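Local coordinates for protein trans-4-hydroxy-L-proline dehydratase (Clostridioides difficile 70-100-2010, PDB 6VXC) that uses glycyl radical chemistry to dehydrate trans-4-hydroxy-L-proline to delta(1)-pyrroline-5-carboxylate during anaerobic hydroxyproline degradation, at residues E274-H277 with Q278-M282; A262-C265 with D266-A270; P311-E314 with R315-N319. All coordinates share one frame; numbering follows the deposited sequence.

Interaction 1 (E274-H277 with Q278-M282)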
# COMPACT_ATOMS: atom_id res chain seq x y z
N GLU A 274 13.53 -21.11 16.25
CA GLU A 274 14.56 -22.11 16.01
C GLU A 274 14.34 -22.93 14.75
O GLU A 274 15.29 -23.52 14.24
CB GLU A 274 14.66 -23.07 17.20
CG GLU A 274 14.95 -22.39 18.54
CD GLU A 274 16.37 -21.84 18.63
OE1 GLU A 274 17.21 -22.23 17.79
OE2 GLU A 274 16.63 -21.00 19.52
N THR A 275 13.11 -22.98 14.24
CA THR A 275 12.75 -23.78 13.08
C THR A 275 12.00 -22.91 12.07
O THR A 275 11.50 -21.84 12.39
CB THR A 275 11.89 -24.97 13.47
OG1 THR A 275 10.60 -24.50 13.87
CG2 THR A 275 12.53 -25.76 14.66
N TYR A 276 11.94 -23.41 10.83
CA TYR A 276 11.19 -22.76 9.76
C TYR A 276 9.74 -22.53 10.15
O TYR A 276 9.17 -21.46 9.92
CB TYR A 276 11.31 -23.63 8.50
CG TYR A 276 10.54 -23.26 7.25
CD1 TYR A 276 9.21 -23.60 7.10
CD2 TYR A 276 11.19 -22.68 6.16
CE1 TYR A 276 8.53 -23.32 5.95
CE2 TYR A 276 10.52 -22.40 4.99
CZ TYR A 276 9.18 -22.73 4.89
OH TYR A 276 8.48 -22.48 3.75
N HIS A 277 9.11 -23.56 10.73
CA HIS A 277 7.76 -23.43 11.25
C HIS A 277 7.68 -22.31 12.28
O HIS A 277 6.78 -21.47 12.23
CB HIS A 277 7.36 -24.77 11.88
CG HIS A 277 5.91 -24.90 12.22
ND1 HIS A 277 5.13 -23.84 12.63
CD2 HIS A 277 5.11 -25.98 12.26
CE1 HIS A 277 3.91 -24.26 12.87
NE2 HIS A 277 3.87 -25.56 12.67
N GLN A 278 8.61 -22.28 13.23
CA GLN A 278 8.59 -21.25 14.26
C GLN A 278 8.85 -19.87 13.67
O GLN A 278 8.30 -18.88 14.18
CB GLN A 278 9.63 -21.54 15.35
CG GLN A 278 9.22 -22.70 16.22
CD GLN A 278 10.36 -23.27 17.03
OE1 GLN A 278 11.42 -22.66 17.17
NE2 GLN A 278 10.14 -24.45 17.57
N ALA A 279 9.68 -19.78 12.63
CA ALA A 279 9.95 -18.50 11.99
C ALA A 279 8.68 -17.92 11.38
O ALA A 279 8.43 -16.71 11.47
CB ALA A 279 11.05 -18.64 10.94
N ILE A 280 7.87 -18.77 10.75
CA ILE A 280 6.62 -18.29 10.16
C ILE A 280 5.64 -17.87 11.24
O ILE A 280 4.97 -16.84 11.13
CB ILE A 280 6.03 -19.34 9.20
CG1 ILE A 280 6.92 -19.50 7.96
CG2 ILE A 280 4.58 -19.01 8.87
CD1 ILE A 280 6.51 -20.64 7.07
N GLN A 281 5.52 -18.67 12.31
CA GLN A 281 4.61 -18.31 13.38
C GLN A 281 5.06 -17.04 14.10
O GLN A 281 4.22 -16.21 14.47
CB GLN A 281 4.47 -19.48 14.37
CG GLN A 281 3.52 -19.22 15.56
CD GLN A 281 2.05 -19.08 15.13
OE1 GLN A 281 1.40 -20.06 14.82
NE2 GLN A 281 1.53 -17.85 15.15
N MET A 282 6.37 -16.86 14.29
CA MET A 282 6.87 -15.61 14.86
C MET A 282 6.47 -14.42 13.99
O MET A 282 5.93 -13.42 14.49
CB MET A 282 8.39 -15.67 15.04
CG MET A 282 9.09 -14.33 15.36
SD MET A 282 8.72 -13.66 17.02
CE MET A 282 10.13 -14.28 17.91
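Gln278 reaches back over the start of its own helix to Thr275 and Glu274, and together they illustrate how side chains serve the amides at a helix start. Thr275, at the N-cap, turns its hydroxyl inward and takes Gln278 N on OG1 at 3.0 Å, with 161° at the hydrogen. A chi1 of 70° places OG1 between the backbone N and carbonyl carbon of Thr275, directed at the opening turn. Gln278 answers with its amide: OE1 accepts Glu274 N at 2.8 Å and, more weakly, Thr275 N at 3.4 Å, completing a capping box. Its chain runs straight beyond CG (chi2 163°), and on the way the CG of Gln278 passes 3.3 Å from Thr275 OG1. The carboxylate of Glu274 leads away, while its CB lies 3.3 Å from Gln278 OE1.

On another side of the helix, Tyr276 and Ile280 meet one turn apart. Ile280 CD1 approaches the ring obliquely, 3.5 Å from Tyr276 CE1, and the phenol OH is hydrogen-bonded to Ala327 O. Leu330 of helix 324-339 touches both side chains. His277 adds its carbonyl, which receives Gln281 N at 3.1 Å, whereas its side chain packs among Ile89, Leu260 and Leu330.

The helix beginning is thus held from both directions, the hydroxyl meeting an amide of the first turn and the glutamine carbonyl meeting amides that precede it. That exchange ties the incoming loop to the helix, while Tyr276 and Ile280 supply an apolar flank for the neighbouring helix.

Interaction 2 (A262-C265 with D266-A270)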
# COMPACT_ATOMS: atom_id res chain seq x y z
N ALA A 262 1.01 -25.71 20.28
CA ALA A 262 1.41 -25.34 21.63
C ALA A 262 2.92 -25.32 21.77
O ALA A 262 3.48 -24.37 22.33
CB ALA A 262 0.77 -26.29 22.64
N GLU A 263 3.61 -26.34 21.24
CA GLU A 263 5.08 -26.36 21.27
C GLU A 263 5.69 -25.17 20.53
O GLU A 263 6.73 -24.64 20.93
CB GLU A 263 5.62 -27.65 20.65
CG GLU A 263 5.54 -28.89 21.51
CD GLU A 263 5.70 -30.18 20.69
OE1 GLU A 263 5.28 -31.25 21.19
OE2 GLU A 263 6.27 -30.12 19.57
N THR A 264 5.10 -24.79 19.40
CA THR A 264 5.62 -23.66 18.66
C THR A 264 5.47 -22.37 19.46
O THR A 264 6.41 -21.57 19.53
CB THR A 264 4.91 -23.58 17.31
OG1 THR A 264 5.08 -24.83 16.62
CG2 THR A 264 5.43 -22.43 16.44
N CYS A 265 4.31 -22.18 20.08
CA CYS A 265 4.04 -20.99 20.88
C CYS A 265 4.78 -20.99 22.22
O CYS A 265 4.92 -19.92 22.83
CB CYS A 265 2.53 -20.87 21.08
SG CYS A 265 1.58 -20.70 19.52
N ASP A 266 5.26 -22.15 22.69
CA ASP A 266 6.18 -22.15 23.83
C ASP A 266 7.46 -21.42 23.50
O ASP A 266 8.15 -20.93 24.40
CB ASP A 266 6.55 -23.58 24.24
CG ASP A 266 5.43 -24.31 24.95
OD1 ASP A 266 4.49 -23.65 25.44
OD2 ASP A 266 5.51 -25.56 25.03
N VAL A 267 7.82 -21.36 22.22
CA VAL A 267 9.07 -20.73 21.81
C VAL A 267 8.81 -19.28 21.42
O VAL A 267 9.41 -18.37 21.98
CB VAL A 267 9.75 -21.50 20.67
CG1 VAL A 267 11.05 -20.81 20.28
CG2 VAL A 267 9.98 -22.96 21.05
N VAL A 268 7.93 -19.07 20.44
CA VAL A 268 7.70 -17.74 19.89
C VAL A 268 6.34 -17.21 20.34
O VAL A 268 5.39 -17.96 20.48
CB VAL A 268 7.82 -17.77 18.35
CG1 VAL A 268 9.19 -18.28 17.94
CG2 VAL A 268 6.69 -18.60 17.70
N PRO A 269 6.24 -15.89 20.52
CA PRO A 269 7.27 -14.88 20.25
C PRO A 269 8.25 -14.55 21.37
O PRO A 269 9.10 -13.68 21.18
CB PRO A 269 6.44 -13.63 19.90
CG PRO A 269 5.09 -13.85 20.47
CD PRO A 269 4.95 -15.28 20.91
N ALA A 270 8.16 -15.25 22.50
CA ALA A 270 9.02 -14.93 23.64
C ALA A 270 10.49 -15.13 23.31
O ALA A 270 11.33 -14.32 23.72
CB ALA A 270 8.62 -15.78 24.85
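Thr264 O is gripped by two backbone amides as helix 252-267 gives way to loop. Val268 N comes in the carbonyl plane at 3.1 Å from Thr264 O, a nearly straight bond with 173° at the hydrogen. Val267 N reaches the same oxygen at 3.0 Å but from above that plane, 58° out of it and not on a lone pair. One oxygen therefore serves a regular i to i+4 bond and a tighter i to i+3 bond. Two residues before Thr264, Ala262 O accepts Asp266 N at 2.9 Å.

The side chains gather round these carbonyls. Val268 CG2 sits 3.5 Å from Thr264 O, and Val267 CB approaches that oxygen equally closely. Asp266 keeps its CG anti to its own carbonyl carbon (chi1 -74°), which carries the carboxylate back past Ala262 O; OD2 then forms a salt bridge with Arg243 of helix 214-248. From Cys265 the CA-H points to Val268 O, at 3.3 Å between CA and O, and the chain then turns through the cis peptide before Pro269. Cys265 and Pro269 pack on Phe285 of helix 276-293, while Pro269 and Ala270 form backbone hydrogen bonds with Phe192 and Leu193.

Sharing one acceptor satisfies two amides while the chain leaves the helical path. A carboxylate beside Ala262 O would be expected to be unfavourable, and Arg243 probably offsets that cost.

Interaction 3 (P311-E314 with R315-N319)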
# COMPACT_ATOMS: atom_id res chain seq x y z
N PRO A 311 17.65 -19.87 5.39
CA PRO A 311 18.52 -20.53 6.38
C PRO A 311 17.79 -21.57 7.22
O PRO A 311 18.31 -22.66 7.45
CB PRO A 311 19.05 -19.36 7.23
CG PRO A 311 18.99 -18.18 6.29
CD PRO A 311 17.74 -18.40 5.47
N PHE A 312 16.56 -21.26 7.64
CA PHE A 312 15.76 -22.23 8.38
C PHE A 312 15.43 -23.44 7.52
O PHE A 312 15.54 -24.58 7.97
CB PHE A 312 14.47 -21.56 8.87
CG PHE A 312 14.68 -20.48 9.91
CD1 PHE A 312 14.91 -20.80 11.23
CD2 PHE A 312 14.69 -19.15 9.55
CE1 PHE A 312 15.09 -19.83 12.18
CE2 PHE A 312 14.89 -18.16 10.49
CZ PHE A 312 15.09 -18.49 11.81
N TYR A 313 15.05 -23.20 6.26
CA TYR A 313 14.71 -24.30 5.36
C TYR A 313 15.89 -25.25 5.23
O TYR A 313 15.76 -26.45 5.47
CB TYR A 313 14.31 -23.75 3.99
CG TYR A 313 13.92 -24.82 2.99
CD1 TYR A 313 12.71 -25.48 3.11
CD2 TYR A 313 14.75 -25.14 1.91
CE1 TYR A 313 12.33 -26.45 2.20
CE2 TYR A 313 14.38 -26.12 0.99
CZ TYR A 313 13.17 -26.77 1.15
OH TYR A 313 12.80 -27.73 0.26
N GLU A 314 17.06 -24.71 4.89
CA GLU A 314 18.24 -25.54 4.68
C GLU A 314 18.61 -26.30 5.95
O GLU A 314 18.88 -27.50 5.91
CB GLU A 314 19.40 -24.66 4.20
CG GLU A 314 19.19 -24.11 2.80
CD GLU A 314 20.41 -23.41 2.25
OE1 GLU A 314 21.37 -23.22 3.01
OE2 GLU A 314 20.41 -23.03 1.06
N ARG A 315 18.59 -25.61 7.09
CA ARG A 315 18.90 -26.26 8.36
C ARG A 315 17.88 -27.35 8.67
O ARG A 315 18.25 -28.48 9.02
CB ARG A 315 18.95 -25.18 9.46
CG ARG A 315 19.61 -25.53 10.76
CD ARG A 315 20.11 -24.24 11.50
NE ARG A 315 19.11 -23.15 11.50
CZ ARG A 315 19.32 -21.90 11.07
NH1 ARG A 315 20.51 -21.53 10.59
NH2 ARG A 315 18.35 -21.01 11.12
N ASP A 316 16.59 -27.06 8.49
CA ASP A 316 15.55 -28.00 8.89
C ASP A 316 15.55 -29.25 8.00
O ASP A 316 15.37 -30.37 8.50
CB ASP A 316 14.18 -27.32 8.88
CG ASP A 316 13.95 -26.40 10.12
OD1 ASP A 316 14.90 -26.16 10.89
OD2 ASP A 316 12.80 -25.92 10.29
N VAL A 317 15.74 -29.10 6.69
CA VAL A 317 15.75 -30.28 5.84
C VAL A 317 16.98 -31.14 6.14
O VAL A 317 16.90 -32.36 6.20
CB VAL A 317 15.65 -29.91 4.35
CG1 VAL A 317 14.46 -28.97 4.09
CG2 VAL A 317 16.93 -29.31 3.87
N GLU A 318 18.13 -30.50 6.35
CA GLU A 318 19.34 -31.23 6.68
C GLU A 318 19.19 -32.03 7.98
O GLU A 318 19.72 -33.14 8.11
CB GLU A 318 20.51 -30.25 6.78
CG GLU A 318 21.78 -30.82 7.38
CD GLU A 318 22.44 -31.84 6.48
OE1 GLU A 318 21.92 -32.06 5.36
OE2 GLU A 318 23.47 -32.41 6.90
N ASN A 319 18.46 -31.49 8.96
CA ASN A 319 18.21 -32.20 10.20
C ASN A 319 17.03 -33.16 10.11
O ASN A 319 16.70 -33.80 11.11
CB ASN A 319 17.98 -31.22 11.35
CG ASN A 319 19.23 -30.45 11.72
OD1 ASN A 319 20.35 -30.94 11.55
ND2 ASN A 319 19.05 -29.23 12.24
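The rings of Phe312 and Tyr313 each present one face to a side chain further along helix 305-318. Over the Phe312 ring, toward its rim, stands Arg315 NH2, 3.4 Å from Phe312 CD1. The two side chains run side by side in the same direction, but ring and guanidinium planes are turned 83° apart, so the guanidinium meets the ring with its edge instead of stacking flat. With Arg315 CZ 5.0 Å from the Phe312 centroid, the cation-pi attraction is weak at most. Pro311 O lies over one face of the Arg315 guanidinium, 3.8 Å above its centre. A bend at chi3 (45°) in an otherwise extended arginine chain folds the group back to this place.

Tyr313 is met more squarely. Val317 CG1 lies over the ring in a CH-pi contact, 3.9 Å from the Tyr313 centroid and 14° off the normal. Helices 378-390 and 324-339 bury this tyrosine, through Ile382 and Ala327 among others.

Regular i to i+4 bonds run from Pro311 onward, after a kink where Pro311 N lacks a bond to the turn before. Pro311 O accepts Arg315 N at 3.0 Å, Phe312 O takes Asp316 N at 2.7 Å, and Tyr313 O takes Val317 N at 2.9 Å. The Asp316 carboxylate hangs beside Phe312 O, yet its OD2 is engaged by Tyr276 N at the start of helix 276-293.

Two aromatic neighbours thus receive different treatment: both rings are buried, but Phe312 has a guanidinium edge at one face, at most weakly attractive, whereas Tyr313 takes a methyl. Asp316 meanwhile spends its charge on the N-terminal end of the preceding helix, 276-293, where the helix dipole would probably stabilise it.

Overall arrangement
All three interactions are local, one each in the successive helices 252-267, 276-293 and 305-318. Interaction 1 is the hub: Thr264, Val267 and Pro269 of interaction 2 pack on its Gln278, Gln281 and Met282, while from interaction 3 Phe312 packs on Thr275 and Tyr276, and Asp316 binds the Tyr276 amide. Interactions 2 and 3 do not touch, their nearest atoms being about 8 Å apart. Interaction 3 is the most exposed, whereas four residues are buried in each of the others. Their chemistry follows position: side-chain capping where a helix begins, a shared carbonyl where one gives way to loop, and ring contacts with regular backbone bonding in the closing turns of a third.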